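PDB 3NA7: HP0958 from Helicobacter pylori, which probably acts in flagellar biogenesis as an export chaperone and post-transcriptional regulator, pairing a long coiled-coil hairpin with a zinc-ribbon domain. Local coordinates for residues Leu51-Lys55 with Lys123-Gln127; Thr191-Ile196 with Arg230-Glu235. All coordinates share one frame; numbering follows the deposited sequence.

Contact 1: residues Leu51-Lys55 with Lys123-Gln127; sequences LEEEK and KSEKQ
Lys55 reaches across to Gln127 and Ser124, and the cluster around its ammonium is the tight part of this contact. NZ gives Gln127 OE1 a 2.8 Å hydrogen bond, has a weak one to Ser124 OG, and closes a salt bridge to Glu52 OE1 one turn back on its own helix. A bend at chi3 (65°) turns the end of the lysine chain into this group of oxygens. The Gln127 amide suits its place because it both accepts and donates: its NE2 lies 3.0 Å from Glu52 OE1, with amide and carboxylate planes only 4° apart, and also bonds the carbonyl of Ile48. Bonds at both oxygen and nitrogen thus hold the amide flat, while Glu52 OE1 takes two donors, Lys55 NZ on the syn side and Gln127 NE2 on the anti side.

Leu51 supplies the apolar share. Its CD1 rests 3.5 Å from Lys126 CG and its CD2 against Lys123 CG, so lysine methylenes serve as hydrocarbon. The other flank is looser: the Lys123 ammonium goes on to Glu54 OE1, met at 2.8 Å by NZ from above the carboxylate plane, a single salt bridge, with Asn50 holding Glu54 OE2. The end of Lys126 leads away to solvent.

The axes of 51-55 and 123-127 are 10.0 Å apart and run antiparallel at 162°; they lie on helices 24-85 and 91-171, partway along the coiled-coil hairpin.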
ATOM      1  N   LEU A  51      15.146 -12.802   2.134  1.00 45.28           N
ATOM      2  CA  LEU A  51      16.542 -13.073   2.394  1.00 44.95           C
ATOM      3  C   LEU A  51      16.825 -14.552   2.690  1.00 44.50           C
ATOM      4  O   LEU A  51      17.912 -15.025   2.373  1.00 44.35           O
ATOM      5  CB  LEU A  51      17.079 -12.215   3.521  1.00 43.41           C
ATOM      6  CG  LEU A  51      17.298 -10.737   3.279  1.00 46.44           C
ATOM      7  CD1 LEU A  51      17.359 -10.023   4.646  1.00 39.41           C
ATOM      8  CD2 LEU A  51      18.563 -10.491   2.465  1.00 43.50           C
ATOM      9  N   GLU A  52      15.871 -15.281   3.272  1.00 43.43           N
ATOM     10  CA  GLU A  52      16.085 -16.711   3.496  1.00 44.68           C
ATOM     11  C   GLU A  52      16.055 -17.507   2.196  1.00 45.09           C
ATOM     12  O   GLU A  52      16.839 -18.429   2.045  1.00 45.34           O
ATOM     13  CB  GLU A  52      15.133 -17.328   4.531  1.00 45.24           C
ATOM     14  CG  GLU A  52      15.572 -18.749   5.010  1.00 47.51           C
ATOM     15  CD  GLU A  52      16.875 -18.771   5.855  1.00 47.77           C
ATOM     16  OE1 GLU A  52      17.337 -17.709   6.306  1.00 48.79           O
ATOM     17  OE2 GLU A  52      17.441 -19.865   6.081  1.00 50.21           O
ATOM     18  N   GLU A  53      15.175 -17.152   1.265  1.00 47.72           N
ATOM     19  CA  GLU A  53      15.202 -17.780  -0.067  1.00 53.43           C
ATOM     20  C   GLU A  53      16.528 -17.496  -0.794  1.00 52.65           C
ATOM     21  O   GLU A  53      17.091 -18.392  -1.432  1.00 56.20           O
ATOM     22  CB  GLU A  53      14.008 -17.372  -0.930  1.00 56.36           C
ATOM     23  CG  GLU A  53      12.647 -17.897  -0.454  1.00 65.38           C
ATOM     24  CD  GLU A  53      12.616 -19.418  -0.231  1.00 76.48           C
ATOM     25  OE1 GLU A  53      12.497 -20.177  -1.229  1.00 81.28           O
ATOM     26  OE2 GLU A  53      12.694 -19.856   0.950  1.00 76.87           O
ATOM     27  N   GLU A  54      17.045 -16.275  -0.684  1.00 48.54           N
ATOM     28  CA  GLU A  54      18.326 -15.975  -1.323  1.00 47.65           C
ATOM     29  C   GLU A  54      19.483 -16.732  -0.688  1.00 46.63           C
ATOM     30  O   GLU A  54      20.388 -17.164  -1.386  1.00 45.37           O
ATOM     31  CB  GLU A  54      18.604 -14.481  -1.369  1.00 44.65           C
ATOM     32  CG  GLU A  54      17.619 -13.771  -2.238  1.00 48.51           C
ATOM     33  CD  GLU A  54      17.477 -12.300  -1.932  1.00 50.59           C
ATOM     34  OE1 GLU A  54      18.230 -11.752  -1.087  1.00 51.21           O
ATOM     35  OE2 GLU A  54      16.582 -11.694  -2.549  1.00 53.23           O
ATOM     36  N   LYS A  55      19.448 -16.903   0.631  1.00 45.87           N
ATOM     37  CA  LYS A  55      20.470 -17.702   1.303  1.00 45.81           C
ATOM     38  C   LYS A  55      20.396 -19.189   0.879  1.00 48.57           C
ATOM     39  O   LYS A  55      21.419 -19.863   0.740  1.00 48.98           O
ATOM     40  CB  LYS A  55      20.389 -17.565   2.821  1.00 44.28           C
ATOM     41  CG  LYS A  55      20.778 -16.221   3.398  1.00 40.32           C
ATOM     42  CD  LYS A  55      20.182 -16.069   4.847  1.00 43.28           C
ATOM     43  CE  LYS A  55      20.799 -17.100   5.825  1.00 41.10           C
ATOM     44  NZ  LYS A  55      20.121 -17.149   7.137  1.00 46.38           N
ATOM     45  N   LYS A 123      23.677 -11.547   4.611  1.00 44.89           N
ATOM     46  CA  LYS A 123      22.232 -11.667   4.594  1.00 44.55           C
ATOM     47  C   LYS A 123      21.707 -12.047   5.968  1.00 44.18           C
ATOM     48  O   LYS A 123      20.681 -11.525   6.371  1.00 44.56           O
ATOM     49  CB  LYS A 123      21.755 -12.643   3.512  1.00 43.59           C
ATOM     50  CG  LYS A 123      22.002 -12.102   2.065  1.00 47.35           C
ATOM     51  CD  LYS A 123      21.346 -12.983   0.999  1.00 49.77           C
ATOM     52  CE  LYS A 123      21.678 -12.514  -0.423  1.00 51.11           C
ATOM     53  NZ  LYS A 123      20.987 -11.245  -0.822  1.00 50.86           N
ATOM     54  N   SER A 124      22.410 -12.938   6.677  1.00 43.77           N
ATOM     55  CA  SER A 124      22.034 -13.348   8.029  1.00 43.85           C
ATOM     56  C   SER A 124      22.160 -12.176   9.019  1.00 45.86           C
ATOM     57  O   SER A 124      21.335 -12.053   9.935  1.00 43.06           O
ATOM     58  CB  SER A 124      22.881 -14.530   8.518  1.00 43.91           C
ATOM     59  OG  SER A 124      22.657 -15.681   7.730  1.00 47.61           O
ATOM     60  N   GLU A 125      23.186 -11.331   8.835  1.00 43.97           N
ATOM     61  CA  GLU A 125      23.299 -10.088   9.600  1.00 45.68           C
ATOM     62  C   GLU A 125      22.127  -9.155   9.331  1.00 44.10           C
ATOM     63  O   GLU A 125      21.587  -8.555  10.265  1.00 41.73           O
ATOM     64  CB  GLU A 125      24.606  -9.353   9.311  1.00 46.98           C
ATOM     65  CG  GLU A 125      25.806  -9.920  10.020  1.00 55.19           C
ATOM     66  CD  GLU A 125      27.137  -9.565   9.330  1.00 61.24           C
ATOM     67  OE1 GLU A 125      28.060 -10.408   9.385  1.00 61.40           O
ATOM     68  OE2 GLU A 125      27.260  -8.467   8.725  1.00 61.50           O
ATOM     69  N   LYS A 126      21.735  -9.038   8.057  1.00 42.89           N
ATOM     70  CA  LYS A 126      20.602  -8.189   7.704  1.00 41.73           C
ATOM     71  C   LYS A 126      19.306  -8.730   8.312  1.00 39.95           C
ATOM     72  O   LYS A 126      18.484  -7.959   8.793  1.00 40.04           O
ATOM     73  CB  LYS A 126      20.465  -8.025   6.186  1.00 41.64           C
ATOM     74  CG  LYS A 126      19.231  -7.244   5.732  1.00 40.56           C
ATOM     75  CD  LYS A 126      19.321  -5.779   6.207  1.00 50.26           C
ATOM     76  CE  LYS A 126      18.201  -4.930   5.639  1.00 45.59           C
ATOM     77  NZ  LYS A 126      18.362  -3.549   6.123  1.00 48.86           N
ATOM     78  N   GLN A 127      19.150 -10.046   8.299  1.00 37.00           N
ATOM     79  CA  GLN A 127      18.022 -10.690   8.955  1.00 39.52           C
ATOM     80  C   GLN A 127      17.947 -10.354  10.460  1.00 39.82           C
ATOM     81  O   GLN A 127      16.845 -10.089  10.975  1.00 38.99           O
ATOM     82  CB  GLN A 127      18.071 -12.197   8.766  1.00 37.01           C
ATOM     83  CG  GLN A 127      17.772 -12.656   7.339  1.00 38.13           C
ATOM     84  CD  GLN A 127      17.861 -14.154   7.217  1.00 36.33           C
ATOM     85  OE1 GLN A 127      18.797 -14.768   7.734  1.00 37.76           O
ATOM     86  NE2 GLN A 127      16.846 -14.773   6.607  1.00 38.37           N
TER

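Contact 2: residues Thr191-Ile196 with Arg230-Glu235; sequences TSIVTI and RILYAE
Ile193 lies beside Ile231, the two side chains pointing the same way, and its CG2 also reaches the Tyr233 ring obliquely, 3.6 Å from CE2. Thr195 extends this face: its CG2, anti to the carbonyl carbon (OG1 chi1 74°), is turned to the ring near CZ. Helix 4-22 closes over the face, Leu10 and Ser14 against Ile193, Leu7 and Ile11 against Tyr233. On the reverse face Val194 CG2 packs on Leu232 CD2, and Ile196, just past the strand, brings its CG1 to the same methyl at 3.7 Å; Leu208 touches both Leu232 and Ile196. Ile193, Val194, Thr195 and Ile231 are beta-branched, a type at home in extended strands, and successive residues alternate between the two faces.

Between the faces runs a parallel pairing in which Ile193, Val194 and Thr195 stand opposite Ile231, Leu232 and Tyr233. Val194 N gives Ile231 O a nearly straight bond (2.9 Å, 176°), and Val194 O accepts from Tyr233 N. Strand 231-233 is the middle of the small mixed sheet, with antiparallel 223-224 on its other side, where Leu232 pairs with Ile223; the sheet is that of the C4 zinc-ribbon, with 193-195 as its parallel edge strand.

Outward, Ser192 O accepts from Ile231 N, while at the far end Ile196 N makes a longer bond to Tyr233 O from above its carbonyl plane. The polar edge is Arg230. Its extended chain carries the guanidinium to Thr191, whose OG1 is gripped side-on by NE and NH2, each 3.0 Å away and close to the guanidinium plane. A weak bond from Arg230 NE to Thr191 O adds to the grip, and Thr191 OG1 is also tied to Ala188 O at the C-terminal end of helix 175-188, whose Trp187 packs on Arg230.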
ATOM      1  N   THR A 191     -21.265  15.756  -3.765  1.00 57.86           N
ATOM      2  CA  THR A 191     -21.382  16.854  -4.717  1.00 56.68           C
ATOM      3  C   THR A 191     -22.800  16.869  -5.286  1.00 53.77           C
ATOM      4  O   THR A 191     -23.020  17.345  -6.396  1.00 50.87           O
ATOM      5  CB  THR A 191     -20.353  16.755  -5.878  1.00 56.49           C
ATOM      6  OG1 THR A 191     -20.803  15.801  -6.848  1.00 55.35           O
ATOM      7  CG2 THR A 191     -18.961  16.357  -5.353  1.00 58.65           C
ATOM      8  N   SER A 192     -23.741  16.305  -4.527  1.00 54.83           N
ATOM      9  CA  SER A 192     -25.154  16.182  -4.951  1.00 54.05           C
ATOM     10  C   SER A 192     -25.864  17.521  -5.026  1.00 55.08           C
ATOM     11  O   SER A 192     -26.640  17.757  -5.952  1.00 55.93           O
ATOM     12  CB  SER A 192     -25.924  15.245  -4.016  1.00 52.94           C
ATOM     13  OG  SER A 192     -25.562  13.889  -4.253  1.00 55.86           O
ATOM     14  N   ILE A 193     -25.593  18.390  -4.051  1.00 56.42           N
ATOM     15  CA  ILE A 193     -26.149  19.741  -4.044  1.00 59.62           C
ATOM     16  C   ILE A 193     -25.036  20.765  -4.147  1.00 60.25           C
ATOM     17  O   ILE A 193     -24.154  20.814  -3.297  1.00 62.37           O
ATOM     18  CB  ILE A 193     -26.947  20.021  -2.759  1.00 60.09           C
ATOM     19  CG1 ILE A 193     -28.023  18.961  -2.558  1.00 57.89           C
ATOM     20  CG2 ILE A 193     -27.551  21.440  -2.777  1.00 63.94           C
ATOM     21  CD1 ILE A 193     -28.617  18.997  -1.158  1.00 59.83           C
ATOM     22  N   VAL A 194     -25.089  21.599  -5.179  1.00 61.78           N
ATOM     23  CA  VAL A 194     -24.026  22.573  -5.420  1.00 62.90           C
ATOM     24  C   VAL A 194     -24.539  24.000  -5.623  1.00 66.24           C
ATOM     25  O   VAL A 194     -25.656  24.200  -6.096  1.00 66.65           O
ATOM     26  CB  VAL A 194     -23.132  22.139  -6.584  1.00 61.38           C
ATOM     27  CG1 VAL A 194     -22.238  20.962  -6.142  1.00 59.76           C
ATOM     28  CG2 VAL A 194     -23.978  21.780  -7.830  1.00 56.44           C
ATOM     29  N   THR A 195     -23.720  24.983  -5.251  1.00 68.79           N
ATOM     30  CA  THR A 195     -24.034  26.390  -5.492  1.00 71.71           C
ATOM     31  C   THR A 195     -23.585  26.794  -6.898  1.00 72.91           C
ATOM     32  O   THR A 195     -22.703  26.162  -7.466  1.00 71.42           O
ATOM     33  CB  THR A 195     -23.344  27.292  -4.463  1.00 73.95           C
ATOM     34  OG1 THR A 195     -21.945  27.372  -4.759  1.00 74.39           O
ATOM     35  CG2 THR A 195     -23.527  26.745  -3.046  1.00 73.67           C
ATOM     36  N   ILE A 196     -24.192  27.831  -7.469  1.00 76.66           N
ATOM     37  CA  ILE A 196     -23.695  28.367  -8.737  1.00 79.27           C
ATOM     38  C   ILE A 196     -22.510  29.289  -8.453  1.00 82.51           C
ATOM     39  O   ILE A 196     -22.612  30.183  -7.614  1.00 84.61           O
ATOM     40  CB  ILE A 196     -24.764  29.170  -9.520  1.00 80.65           C
ATOM     41  CG1 ILE A 196     -25.927  28.276  -9.936  1.00 79.52           C
ATOM     42  CG2 ILE A 196     -24.139  29.850 -10.753  1.00 81.81           C
ATOM     43  CD1 ILE A 196     -27.046  29.004 -10.668  1.00 82.88           C
ATOM     44  N   ARG A 230     -27.161  17.392 -11.140  1.00 52.61           N
ATOM     45  CA  ARG A 230     -27.061  17.863  -9.763  1.00 51.63           C
ATOM     46  C   ARG A 230     -28.139  18.908  -9.409  1.00 53.06           C
ATOM     47  O   ARG A 230     -28.665  19.594 -10.290  1.00 50.83           O
ATOM     48  CB  ARG A 230     -25.659  18.446  -9.535  1.00 52.66           C
ATOM     49  CG  ARG A 230     -24.548  17.402  -9.583  1.00 52.84           C
ATOM     50  CD  ARG A 230     -23.182  18.040  -9.418  1.00 52.77           C
ATOM     51  NE  ARG A 230     -22.150  17.041  -9.168  1.00 48.18           N
ATOM     52  CZ  ARG A 230     -21.378  16.512 -10.112  1.00 50.53           C
ATOM     53  NH1 ARG A 230     -21.499  16.898 -11.380  1.00 49.39           N
ATOM     54  NH2 ARG A 230     -20.463  15.615  -9.793  1.00 49.50           N
ATOM     55  N   ILE A 231     -28.451  19.017  -8.117  1.00 54.28           N
ATOM     56  CA  ILE A 231     -29.274  20.096  -7.605  1.00 58.74           C
ATOM     57  C   ILE A 231     -28.438  21.384  -7.477  1.00 62.48           C
ATOM     58  O   ILE A 231     -27.315  21.353  -6.964  1.00 61.79           O
ATOM     59  CB  ILE A 231     -29.878  19.742  -6.236  1.00 59.21           C
ATOM     60  CG1 ILE A 231     -30.812  18.540  -6.352  1.00 57.20           C
ATOM     61  CG2 ILE A 231     -30.629  20.945  -5.642  1.00 57.65           C
ATOM     62  CD1 ILE A 231     -31.052  17.845  -5.022  1.00 58.79           C
ATOM     63  N   LEU A 232     -29.006  22.495  -7.950  1.00 66.26           N
ATOM     64  CA  LEU A 232     -28.360  23.820  -7.961  1.00 69.48           C
ATOM     65  C   LEU A 232     -29.107  24.861  -7.132  1.00 72.26           C
ATOM     66  O   LEU A 232     -30.336  24.917  -7.153  1.00 73.53           O
ATOM     67  CB  LEU A 232     -28.281  24.353  -9.390  1.00 69.55           C
ATOM     68  CG  LEU A 232     -27.079  24.035 -10.270  1.00 69.78           C
ATOM     69  CD1 LEU A 232     -27.338  24.597 -11.656  1.00 67.80           C
ATOM     70  CD2 LEU A 232     -25.818  24.616  -9.672  1.00 69.22           C
ATOM     71  N   TYR A 233     -28.367  25.692  -6.410  1.00 75.26           N
ATOM     72  CA  TYR A 233     -28.975  26.845  -5.754  1.00 80.54           C
ATOM     73  C   TYR A 233     -28.048  28.049  -5.660  1.00 83.49           C
ATOM     74  O   TYR A 233     -26.833  27.898  -5.559  1.00 83.29           O
ATOM     75  CB  TYR A 233     -29.525  26.478  -4.371  1.00 80.61           C
ATOM     76  CG  TYR A 233     -28.500  26.288  -3.279  1.00 83.26           C
ATOM     77  CD1 TYR A 233     -28.338  27.239  -2.268  1.00 87.72           C
ATOM     78  CD2 TYR A 233     -27.710  25.143  -3.234  1.00 83.87           C
ATOM     79  CE1 TYR A 233     -27.399  27.051  -1.242  1.00 90.27           C
ATOM     80  CE2 TYR A 233     -26.775  24.947  -2.224  1.00 85.14           C
ATOM     81  CZ  TYR A 233     -26.618  25.897  -1.235  1.00 89.30           C
ATOM     82  OH  TYR A 233     -25.681  25.674  -0.246  1.00 92.04           O
ATOM     83  N   ALA A 234     -28.638  29.238  -5.713  1.00 87.30           N
ATOM     84  CA  ALA A 234     -27.911  30.476  -5.450  1.00 91.63           C
ATOM     85  C   ALA A 234     -27.815  30.678  -3.948  1.00 94.29           C
ATOM     86  O   ALA A 234     -28.835  30.676  -3.259  1.00 94.71           O
ATOM     87  CB  ALA A 234     -28.624  31.640  -6.079  1.00 93.36           C
ATOM     88  N   GLU A 235     -26.598  30.836  -3.437  1.00 97.35           N
ATOM     89  CA  GLU A 235     -26.405  31.134  -2.017  1.00101.82           C
ATOM     90  C   GLU A 235     -27.165  32.417  -1.648  1.00105.98           C
ATOM     91  O   GLU A 235     -26.578  33.500  -1.573  1.00108.51           O
ATOM     92  CB  GLU A 235     -24.908  31.259  -1.687  1.00103.87           C
ATOM     93  CG  GLU A 235     -24.218  29.940  -1.304  1.00102.87           C
ATOM     94  CD  GLU A 235     -24.287  29.637   0.195  1.00105.25           C
ATOM     95  OE1 GLU A 235     -23.218  29.611   0.845  1.00106.07           O
ATOM     96  OE2 GLU A 235     -25.404  29.431   0.725  1.00104.55           O
TER

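In the fold
The two contacts follow one another along the chain, on opposite sides of its centre: 51-55 with 123-127 joins the arms of the coiled-coil hairpin, and 191-196 with 230-235 pairs strands in the compact zinc-ribbon end. Their centres are 59 Å apart and their nearest atoms about 44 Å, so neither touches the other. Of the two, contact 2 lies near the zinc. The side chain of Arg230 comes to about 5 Å from the zinc ion held by Cys201, Cys204, Cys225 and Cys228, and Leu232 touches Cys225. Helix 91-171, which carries 123-127, leads through helix 175-188 to strand 193-195, giving the elongated hairpin a continuous connection to the zinc-ribbon domain.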